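Local coordinates for protein acetyl-CoA acetyltransferase (Elizabethkingia anophelis NUHP1, PDB 6BN2) that probably catalyses the reversible transfer of an acetyl group between two acetyl-CoA molecules, giving acetoacetyl-CoA and free coenzyme A, at residues Asp224-Asn229 / Ala254-Asp259; Ile187-Arg192 / Phe323-Ser328; Ala109-Asp114 / Val284-Ala289. One frame throughout, in Å; residues are numbered along the deposited sequence.

Contact 1: residues Asp224-Asn229 / Ala254-Asp259; sequences DEEYKN and ASTLND. With CA (calcium ion), chain B.
The carboxylate of E226 and the side-chain amide of N258 form the direct polar link between loop 224-229 and segment 254-259. N258 ND2 donates to E226 OE1 over 2.9 Å with an N-H...O angle of 147°. The donor comes to the anti side of that oxygen and stands somewhat out of the carboxylate plane; the carboxylate and amide planes are 81° apart. Water 1 adds an indirect bond: it donates both to E226 OE1 and, over 2.8 Å, to the carbonyl O of L257. S24 OG of strand 12-24 also bonds OE1, so three partners grip this one oxygen and probably hold the carboxylate against rotation.

Packing is provided by T256, whose side chain comes from the opposite direction to that of E226. Its methyl CG2 lies 3.5 Å from E226 OE2, while T256 OG1 sits 3.3 Å from E226 CD without bonding to the carboxylate. That hydroxyl is committed to its own segment: with chi1 at 47°, OG1 is placed to donate to N258 OD1 over 2.6 Å, in the carbonyl plane and on a lone pair.

In the thiolase fold, residues 258-259 begin strand 258-268 of the large mixed sheet, and the segment before them skirts the catalytic region. N258 OD1 also accepts from the backbone N of H356, a predicted proton acceptor of the active site, so the amide that meets E226 is second-shell to a probable catalytic residue.

Metal coordination occupies the start of the second segment. A254 O binds the calcium ion at 2.5 Å, water 2 is a further ligand at 2.3 Å, and Y190 OH reaches the same ion from helix 179-198; A252 is the third residue of the site.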
loop_
_atom_site.group_PDB
_atom_site.type_symbol
_atom_site.label_atom_id
_atom_site.label_comp_id
_atom_site.label_asym_id
_atom_site.label_seq_id
_atom_site.Cartn_x
_atom_site.Cartn_y
_atom_site.Cartn_z
ATOM N N ASP A 224 -20.195 17.447 -6.351
ATOM C CA ASP A 224 -18.982 18.070 -5.825
ATOM C C ASP A 224 -19.325 19.414 -5.210
ATOM O O ASP A 224 -20.073 20.194 -5.800
ATOM C CB ASP A 224 -17.958 18.288 -6.942
ATOM C CG ASP A 224 -17.490 17.004 -7.574
ATOM O OD1 ASP A 224 -17.337 15.985 -6.874
ATOM O OD2 ASP A 224 -17.249 17.015 -8.789
ATOM N N GLU A 225 -18.795 19.692 -4.016
ATOM C CA GLU A 225 -19.144 20.952 -3.367
ATOM C C GLU A 225 -18.003 21.961 -3.361
ATOM O O GLU A 225 -18.248 23.141 -3.078
ATOM C CB GLU A 225 -19.641 20.726 -1.924
ATOM C CG GLU A 225 -18.582 20.202 -0.930
ATOM C CD GLU A 225 -19.190 19.825 0.429
ATOM O OE1 GLU A 225 -20.388 20.090 0.674
ATOM O OE2 GLU A 225 -18.461 19.247 1.268
ATOM N N GLU A 226 -16.781 21.546 -3.707
ATOM C CA GLU A 226 -15.651 22.465 -3.634
ATOM C C GLU A 226 -15.766 23.599 -4.650
ATOM O O GLU A 226 -15.372 24.729 -4.358
ATOM C CB GLU A 226 -14.336 21.710 -3.842
ATOM C CG GLU A 226 -13.116 22.536 -3.485
ATOM C CD GLU A 226 -13.070 22.865 -2.004
ATOM O OE1 GLU A 226 -13.180 21.933 -1.170
ATOM O OE2 GLU A 226 -12.946 24.062 -1.665
ATOM N N TYR A 227 -16.287 23.319 -5.849
ATOM C CA TYR A 227 -16.194 24.299 -6.930
ATOM C C TYR A 227 -17.136 25.470 -6.721
ATOM O O TYR A 227 -16.993 26.504 -7.394
ATOM C CB TYR A 227 -16.452 23.630 -8.293
ATOM C CG TYR A 227 -17.897 23.345 -8.620
ATOM C CD1 TYR A 227 -18.677 24.300 -9.277
ATOM C CD2 TYR A 227 -18.495 22.129 -8.297
ATOM C CE1 TYR A 227 -19.996 24.062 -9.592
ATOM C CE2 TYR A 227 -19.835 21.881 -8.615
ATOM C CZ TYR A 227 -20.576 22.854 -9.265
ATOM O OH TYR A 227 -21.896 22.645 -9.595
ATOM N N LYS A 228 -18.090 25.336 -5.806
ATOM C CA LYS A 228 -18.921 26.459 -5.408
ATOM C C LYS A 228 -18.261 27.327 -4.338
ATOM O O LYS A 228 -18.753 28.425 -4.070
ATOM C CB LYS A 228 -20.272 25.922 -4.940
ATOM C CG LYS A 228 -21.095 25.367 -6.095
ATOM C CD LYS A 228 -22.245 24.484 -5.633
ATOM C CE LYS A 228 -21.768 23.062 -5.370
ATOM N NZ LYS A 228 -22.898 22.100 -5.229
ATOM N N ASN A 229 -17.148 26.881 -3.747
ATOM C CA ASN A 229 -16.426 27.650 -2.729
ATOM C C ASN A 229 -15.373 28.530 -3.402
ATOM O O ASN A 229 -14.165 28.278 -3.332
ATOM C CB ASN A 229 -15.772 26.724 -1.712
ATOM C CG ASN A 229 -16.764 25.873 -0.967
ATOM O OD1 ASN A 229 -17.931 26.233 -0.828
ATOM N ND2 ASN A 229 -16.298 24.731 -0.464
ATOM N N ALA A 254 -4.275 26.991 -5.378
ATOM C CA ALA A 254 -3.867 25.664 -4.946
ATOM C C ALA A 254 -5.110 24.800 -4.796
ATOM O O ALA A 254 -6.222 25.303 -4.628
ATOM C CB ALA A 254 -3.125 25.740 -3.612
ATOM N N SER A 255 -4.925 23.488 -4.862
ATOM C CA SER A 255 -6.034 22.607 -4.550
ATOM C C SER A 255 -6.332 22.667 -3.053
ATOM O O SER A 255 -5.598 23.269 -2.260
ATOM C CB SER A 255 -5.735 21.170 -4.992
ATOM O OG SER A 255 -4.621 20.623 -4.300
ATOM N N THR A 256 -7.413 22.026 -2.670
ATOM C CA THR A 256 -7.859 21.993 -1.294
ATOM C C THR A 256 -7.652 20.593 -0.735
ATOM O O THR A 256 -7.225 19.678 -1.448
ATOM C CB THR A 256 -9.330 22.386 -1.218
ATOM O OG1 THR A 256 -10.035 21.649 -2.224
ATOM C CG2 THR A 256 -9.481 23.881 -1.472
ATOM N N LEU A 257 -7.961 20.451 0.547
ATOM C CA LEU A 257 -8.031 19.155 1.209
ATOM C C LEU A 257 -9.458 18.643 1.066
ATOM O O LEU A 257 -10.410 19.413 1.230
ATOM C CB LEU A 257 -7.655 19.305 2.679
ATOM C CG LEU A 257 -6.420 20.174 2.950
ATOM C CD1 LEU A 257 -6.160 20.282 4.450
ATOM C CD2 LEU A 257 -5.200 19.618 2.228
ATOM N N ASN A 258 -9.620 17.356 0.737
ATOM C CA ASN A 258 -10.952 16.864 0.392
ATOM C C ASN A 258 -11.135 15.404 0.781
ATOM O O ASN A 258 -10.183 14.687 1.088
ATOM C CB ASN A 258 -11.226 17.029 -1.101
ATOM C CG ASN A 258 -11.246 18.481 -1.513
ATOM O OD1 ASN A 258 -10.212 19.042 -1.876
ATOM N ND2 ASN A 258 -12.433 19.109 -1.437
ATOM N N ASP A 259 -12.399 14.984 0.772
ATOM C CA ASP A 259 -12.822 13.625 1.092
ATOM C C ASP A 259 -13.508 13.023 -0.133
ATOM O O ASP A 259 -14.347 13.679 -0.755
ATOM C CB ASP A 259 -13.805 13.625 2.284
ATOM C CG ASP A 259 -13.277 14.389 3.504
ATOM O OD1 ASP A 259 -12.044 14.405 3.725
ATOM O OD2 ASP A 259 -14.092 14.983 4.252
HETATM CA CA CA B . -8.586 26.156 -4.582
HETATM O O HOH W 1 -11.843 21.855 1.173
HETATM O O HOH W 2 -10.563 25.058 -4.716
#

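Contact 2: residues Ile187-Arg192 / Phe323-Ser328; sequences IQSYER and FNEAFS. With CA (calcium ion), chain B.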
loop_
_atom_site.group_PDB
_atom_site.type_symbol
_atom_site.label_atom_id
_atom_site.label_comp_id
_atom_site.label_asym_id
_atom_site.label_seq_id
_atom_site.Cartn_x
_atom_site.Cartn_y
_atom_site.Cartn_z
ATOM N N ILE A 187 -9.202 30.139 -12.219
ATOM C CA ILE A 187 -10.522 30.601 -12.629
ATOM C C ILE A 187 -11.061 29.725 -13.750
ATOM O O ILE A 187 -12.239 29.349 -13.754
ATOM C CB ILE A 187 -10.461 32.083 -13.037
ATOM C CG1 ILE A 187 -10.311 32.949 -11.788
ATOM C CG2 ILE A 187 -11.701 32.467 -13.846
ATOM C CD1 ILE A 187 -10.051 34.399 -12.079
ATOM N N GLN A 188 -10.202 29.356 -14.700
ATOM C CA GLN A 188 -10.652 28.466 -15.764
ATOM C C GLN A 188 -11.084 27.109 -15.209
ATOM O O GLN A 188 -12.083 26.540 -15.658
ATOM C CB GLN A 188 -9.551 28.309 -16.813
ATOM C CG GLN A 188 -9.907 27.357 -17.942
ATOM C CD GLN A 188 -9.249 27.754 -19.256
ATOM O OE1 GLN A 188 -9.636 28.740 -19.887
ATOM N NE2 GLN A 188 -8.249 26.993 -19.667
ATOM N N SER A 189 -10.356 26.576 -14.219
ATOM C CA SER A 189 -10.762 25.299 -13.637
ATOM C C SER A 189 -12.125 25.412 -12.950
ATOM O O SER A 189 -12.989 24.542 -13.123
ATOM C CB SER A 189 -9.688 24.807 -12.658
ATOM O OG SER A 189 -9.989 23.509 -12.170
ATOM N N TYR A 190 -12.350 26.489 -12.193
ATOM C CA TYR A 190 -13.669 26.707 -11.596
ATOM C C TYR A 190 -14.758 26.831 -12.658
ATOM O O TYR A 190 -15.855 26.272 -12.503
ATOM C CB TYR A 190 -13.665 27.957 -10.705
ATOM C CG TYR A 190 -12.940 27.752 -9.389
ATOM C CD1 TYR A 190 -13.541 27.067 -8.341
ATOM C CD2 TYR A 190 -11.664 28.250 -9.198
ATOM C CE1 TYR A 190 -12.869 26.872 -7.133
ATOM C CE2 TYR A 190 -10.987 28.055 -8.011
ATOM C CZ TYR A 190 -11.589 27.367 -6.987
ATOM O OH TYR A 190 -10.908 27.199 -5.797
ATOM N N GLU A 191 -14.489 27.598 -13.717
ATOM C CA GLU A 191 -15.500 27.803 -14.750
ATOM C C GLU A 191 -15.819 26.500 -15.466
ATOM O O GLU A 191 -16.988 26.192 -15.725
ATOM C CB GLU A 191 -15.015 28.840 -15.750
ATOM C CG GLU A 191 -14.980 30.249 -15.228
ATOM C CD GLU A 191 -14.328 31.192 -16.218
ATOM O OE1 GLU A 191 -13.543 30.716 -17.070
ATOM O OE2 GLU A 191 -14.581 32.409 -16.128
ATOM N N ARG A 192 -14.785 25.729 -15.807
ATOM C CA ARG A 192 -15.011 24.479 -16.521
ATOM C C ARG A 192 -15.764 23.487 -15.654
ATOM O O ARG A 192 -16.607 22.737 -16.160
ATOM C CB ARG A 192 -13.680 23.880 -16.968
ATOM C CG ARG A 192 -13.026 24.635 -18.111
ATOM C CD ARG A 192 -11.640 24.017 -18.375
ATOM N NE ARG A 192 -11.075 24.547 -19.592
ATOM C CZ ARG A 192 -9.984 24.066 -20.171
ATOM N NH1 ARG A 192 -9.358 23.045 -19.619
ATOM N NH2 ARG A 192 -9.528 24.608 -21.293
ATOM N N PHE A 323 -4.476 15.865 -16.248
ATOM C CA PHE A 323 -3.318 16.058 -15.377
ATOM C C PHE A 323 -3.823 16.583 -14.042
ATOM O O PHE A 323 -4.446 17.650 -14.001
ATOM C CB PHE A 323 -2.334 17.069 -15.970
ATOM C CG PHE A 323 -1.418 16.513 -17.004
ATOM C CD1 PHE A 323 -0.229 15.903 -16.631
ATOM C CD2 PHE A 323 -1.698 16.665 -18.349
ATOM C CE1 PHE A 323 0.650 15.408 -17.592
ATOM C CE2 PHE A 323 -0.835 16.170 -19.307
ATOM C CZ PHE A 323 0.337 15.541 -18.932
ATOM N N ASN A 324 -3.537 15.867 -12.951
ATOM C CA ASN A 324 -4.111 16.308 -11.690
ATOM C C ASN A 324 -3.572 17.678 -11.296
ATOM O O ASN A 324 -2.374 17.951 -11.407
ATOM C CB ASN A 324 -3.850 15.320 -10.565
ATOM C CG ASN A 324 -4.762 15.584 -9.368
ATOM O OD1 ASN A 324 -5.994 15.599 -9.503
ATOM N ND2 ASN A 324 -4.167 15.813 -8.207
ATOM N N GLU A 325 -4.481 18.548 -10.846
ATOM C CA GLU A 325 -4.154 19.942 -10.541
ATOM C C GLU A 325 -3.835 20.104 -9.056
ATOM O O GLU A 325 -4.555 20.761 -8.318
ATOM C CB GLU A 325 -5.325 20.856 -10.920
ATOM C CG GLU A 325 -5.842 20.694 -12.310
ATOM C CD GLU A 325 -7.009 21.622 -12.615
ATOM O OE1 GLU A 325 -7.614 22.176 -11.671
ATOM O OE2 GLU A 325 -7.345 21.785 -13.809
ATOM N N ALA A 326 -2.729 19.499 -8.613
ATOM C CA ALA A 326 -2.356 19.680 -7.212
ATOM C C ALA A 326 -2.215 21.162 -6.885
ATOM O O ALA A 326 -2.599 21.614 -5.798
ATOM C CB ALA A 326 -1.063 18.920 -6.905
ATOM N N PHE A 327 -1.686 21.932 -7.834
ATOM C CA PHE A 327 -1.603 23.385 -7.799
ATOM C C PHE A 327 -1.809 23.874 -9.225
ATOM O O PHE A 327 -1.487 23.159 -10.183
ATOM C CB PHE A 327 -0.228 23.881 -7.299
ATOM C CG PHE A 327 0.129 23.405 -5.917
ATOM C CD1 PHE A 327 -0.165 24.187 -4.812
ATOM C CD2 PHE A 327 0.757 22.180 -5.730
ATOM C CE1 PHE A 327 0.157 23.762 -3.537
ATOM C CE2 PHE A 327 1.077 21.737 -4.451
ATOM C CZ PHE A 327 0.771 22.526 -3.355
ATOM N N SER A 328 -2.336 25.091 -9.370
ATOM C CA SER A 328 -2.437 25.663 -10.710
ATOM C C SER A 328 -1.069 25.696 -11.383
ATOM O O SER A 328 -0.950 25.465 -12.596
ATOM C CB SER A 328 -3.031 27.070 -10.657
ATOM O OG SER A 328 -4.398 27.044 -10.251
HETATM CA CA CA B . -8.586 26.156 -4.582
HETATM O O HOH W 2 -10.563 25.058 -4.716
#
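The flat carboxylate of E325 is met at its OE1 corner by the hydroxyl of S189, which donates over 2.8 Å on the syn lone pair, the side facing OE2. S189 CB follows the hydroxyl in, 3.5 Å from E325 OE1. V352 N also bonds OE1, and N346 ND2 bonds OE2. A second flat group, the guanidinium of R192, is packed within the helix itself: Q188 NE2 lies 3.1 Å above one face and toward its rim, with no bond between these two donors.

The meeting depends on reach from both sides. The glutamate chain runs extended beyond CG (chi2 180°), and S189 OG points anti to its backbone N (chi1 -174°). Residues 324-327 read N-E-A-F, the characteristic thiolase motif, and this loop between strand 320-323 and helix 328-338 thereby docks on helix 179-198. The next residue along the helix, Y190, binds the calcium ion through OH at 2.8 Å.

Both touching residues are buried, and their polar atoms are matched to partners. S189 OG gives its proton to E325 and accepts from G350 N. With donors at both oxygens, the carboxylate is probably fixed in its rotation, which would tie the N-E-A-F loop to helix 179-198 and to residues 350-352 in a single polar network.

Contact 3: residues Ala109-Asp114 / Val284-Ala289; sequences AVKAGD and VSYADA
K111 and Y286 extend toward one another from opposite directions, the lysine from the end of helix 98-111 and the tyrosine from strand 281-290, and K111 NZ donates to Y286 OH over 3.0 Å. The ammonium group approaches the ring obliquely, with K111 NZ 3.8 Å from Y286 CZ. A bend at chi3 (69°) in the otherwise extended lysine brings its chain alongside the hydroxyl, so that K111 CD also lies 3.5 Å from Y286 OH. On the tyrosine side, chi1 of 43° puts CG between the backbone N and the carbonyl carbon, from where the ring extends to the helix and packs on M104, A107 and Q108.

The contact joins the two halves of the thiolase fold: the helix belongs to the N-terminal family region, the strand to the C-terminal one. A classic beta bulge marks the strand just before the tyrosine, V284 and S285 both facing V396. Past K111, a Schellman motif closes the helix, with G113 N bonded to V110 O and D114 N to A109 O.

The same turn reaches the second subunit. Y286 OH also hydrogen-bonds D114 OD2 of the second subunit, and D114 of this chain in return bonds Y286 of that subunit and forms a salt bridge with its K310.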
loop_
_atom_site.group_PDB
_atom_site.type_symbol
_atom_site.label_atom_id
_atom_site.label_comp_id
_atom_site.label_asym_id
_atom_site.label_seq_id
_atom_site.Cartn_x
_atom_site.Cartn_y
_atom_site.Cartn_z
ATOM N N ALA A 109 -1.703 -7.489 -12.715
ATOM C CA ALA A 109 -2.227 -8.780 -12.258
ATOM C C ALA A 109 -3.005 -9.487 -13.366
ATOM O O ALA A 109 -2.946 -10.723 -13.486
ATOM C CB ALA A 109 -3.117 -8.589 -11.025
ATOM N N VAL A 110 -3.739 -8.727 -14.186
ATOM C CA VAL A 110 -4.426 -9.327 -15.334
ATOM C C VAL A 110 -3.413 -9.789 -16.383
ATOM O O VAL A 110 -3.488 -10.918 -16.888
ATOM C CB VAL A 110 -5.449 -8.345 -15.944
ATOM C CG1 VAL A 110 -6.127 -8.967 -17.201
ATOM C CG2 VAL A 110 -6.524 -7.970 -14.921
ATOM N N LYS A 111 -2.452 -8.924 -16.727
ATOM C CA LYS A 111 -1.477 -9.280 -17.760
ATOM C C LYS A 111 -0.602 -10.455 -17.341
ATOM O O LYS A 111 -0.167 -11.242 -18.198
ATOM C CB LYS A 111 -0.612 -8.060 -18.101
ATOM C CG LYS A 111 -1.389 -6.981 -18.816
ATOM C CD LYS A 111 -0.660 -5.651 -18.864
ATOM C CE LYS A 111 0.550 -5.679 -19.764
ATOM N NZ LYS A 111 1.060 -4.272 -19.946
ATOM N N ALA A 112 -0.328 -10.586 -16.042
ATOM C CA ALA A 112 0.490 -11.678 -15.531
ATOM C C ALA A 112 -0.255 -12.999 -15.509
ATOM O O ALA A 112 0.354 -14.023 -15.183
ATOM C CB ALA A 112 0.993 -11.348 -14.123
ATOM N N GLY A 113 -1.547 -12.988 -15.825
ATOM C CA GLY A 113 -2.354 -14.185 -15.903
ATOM C C GLY A 113 -3.032 -14.592 -14.617
ATOM O O GLY A 113 -3.660 -15.658 -14.581
ATOM N N ASP A 114 -2.954 -13.773 -13.571
ATOM C CA ASP A 114 -3.351 -14.232 -12.247
ATOM C C ASP A 114 -4.808 -13.969 -11.922
ATOM O O ASP A 114 -5.392 -14.712 -11.120
ATOM C CB ASP A 114 -2.483 -13.572 -11.178
ATOM C CG ASP A 114 -1.062 -14.039 -11.248
ATOM O OD1 ASP A 114 -0.866 -15.269 -11.264
ATOM O OD2 ASP A 114 -0.160 -13.177 -11.301
ATOM N N VAL A 284 -4.066 0.976 -22.505
ATOM C CA VAL A 284 -3.069 0.766 -23.554
ATOM C C VAL A 284 -1.678 0.569 -22.960
ATOM O O VAL A 284 -0.961 -0.365 -23.340
ATOM C CB VAL A 284 -3.086 1.943 -24.542
ATOM C CG1 VAL A 284 -2.007 1.759 -25.598
ATOM C CG2 VAL A 284 -4.468 2.078 -25.192
ATOM N N SER A 285 -1.304 1.449 -22.030
ATOM C CA SER A 285 0.013 1.424 -21.407
ATOM C C SER A 285 -0.012 2.294 -20.160
ATOM O O SER A 285 -0.970 3.032 -19.902
ATOM C CB SER A 285 1.094 1.924 -22.363
ATOM O OG SER A 285 0.852 3.300 -22.644
ATOM N N TYR A 286 1.077 2.218 -19.399
ATOM C CA TYR A 286 1.189 2.997 -18.171
ATOM C C TYR A 286 2.659 3.028 -17.793
ATOM O O TYR A 286 3.457 2.221 -18.282
ATOM C CB TYR A 286 0.336 2.409 -17.015
ATOM C CG TYR A 286 0.474 0.913 -16.986
ATOM C CD1 TYR A 286 1.582 0.320 -16.389
ATOM C CD2 TYR A 286 -0.450 0.097 -17.623
ATOM C CE1 TYR A 286 1.767 -1.046 -16.431
ATOM C CE2 TYR A 286 -0.279 -1.276 -17.663
ATOM C CZ TYR A 286 0.831 -1.836 -17.066
ATOM O OH TYR A 286 1.041 -3.200 -17.123
ATOM N N ALA A 287 3.007 3.958 -16.906
ATOM C CA ALA A 287 4.405 4.079 -16.499
ATOM C C ALA A 287 4.507 4.913 -15.235
ATOM O O ALA A 287 3.663 5.775 -14.969
ATOM C CB ALA A 287 5.269 4.734 -17.596
ATOM N N ASP A 288 5.563 4.656 -14.477
ATOM C CA ASP A 288 5.981 5.508 -13.376
ATOM C C ASP A 288 7.286 6.194 -13.757
ATOM O O ASP A 288 8.102 5.644 -14.506
ATOM C CB ASP A 288 6.223 4.701 -12.096
ATOM C CG ASP A 288 4.997 3.956 -11.625
ATOM O OD1 ASP A 288 3.988 4.613 -11.324
ATOM O OD2 ASP A 288 5.022 2.696 -11.597
ATOM N N ALA A 289 7.509 7.376 -13.189
ATOM C CA ALA A 289 8.821 8.004 -13.296
ATOM C C ALA A 289 9.090 8.768 -12.008
ATOM O O ALA A 289 8.172 9.063 -11.245
ATOM C CB ALA A 289 8.896 8.953 -14.502
#

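Contacts 1 and 2 are neighbours, their centres about 11 Å apart, and both border one calcium ion, each supplying a protein ligand while sharing water 2. They also touch directly: S255 OG lies 2.7 Å from A326 O, a probable hydrogen bond, and A254 CB packs 3.6 Å from F327 CD1. Both flank the predicted active site, with the side chain of N258 about 4 Å and that of E325 about 8 Å from the side chain of H356. Contact 3 lies across the chain's centre, at the subunit interface, its centre about 32 Å from that of contact 1 and about 29 Å from that of contact 2; it shares the large sheet with contact 1.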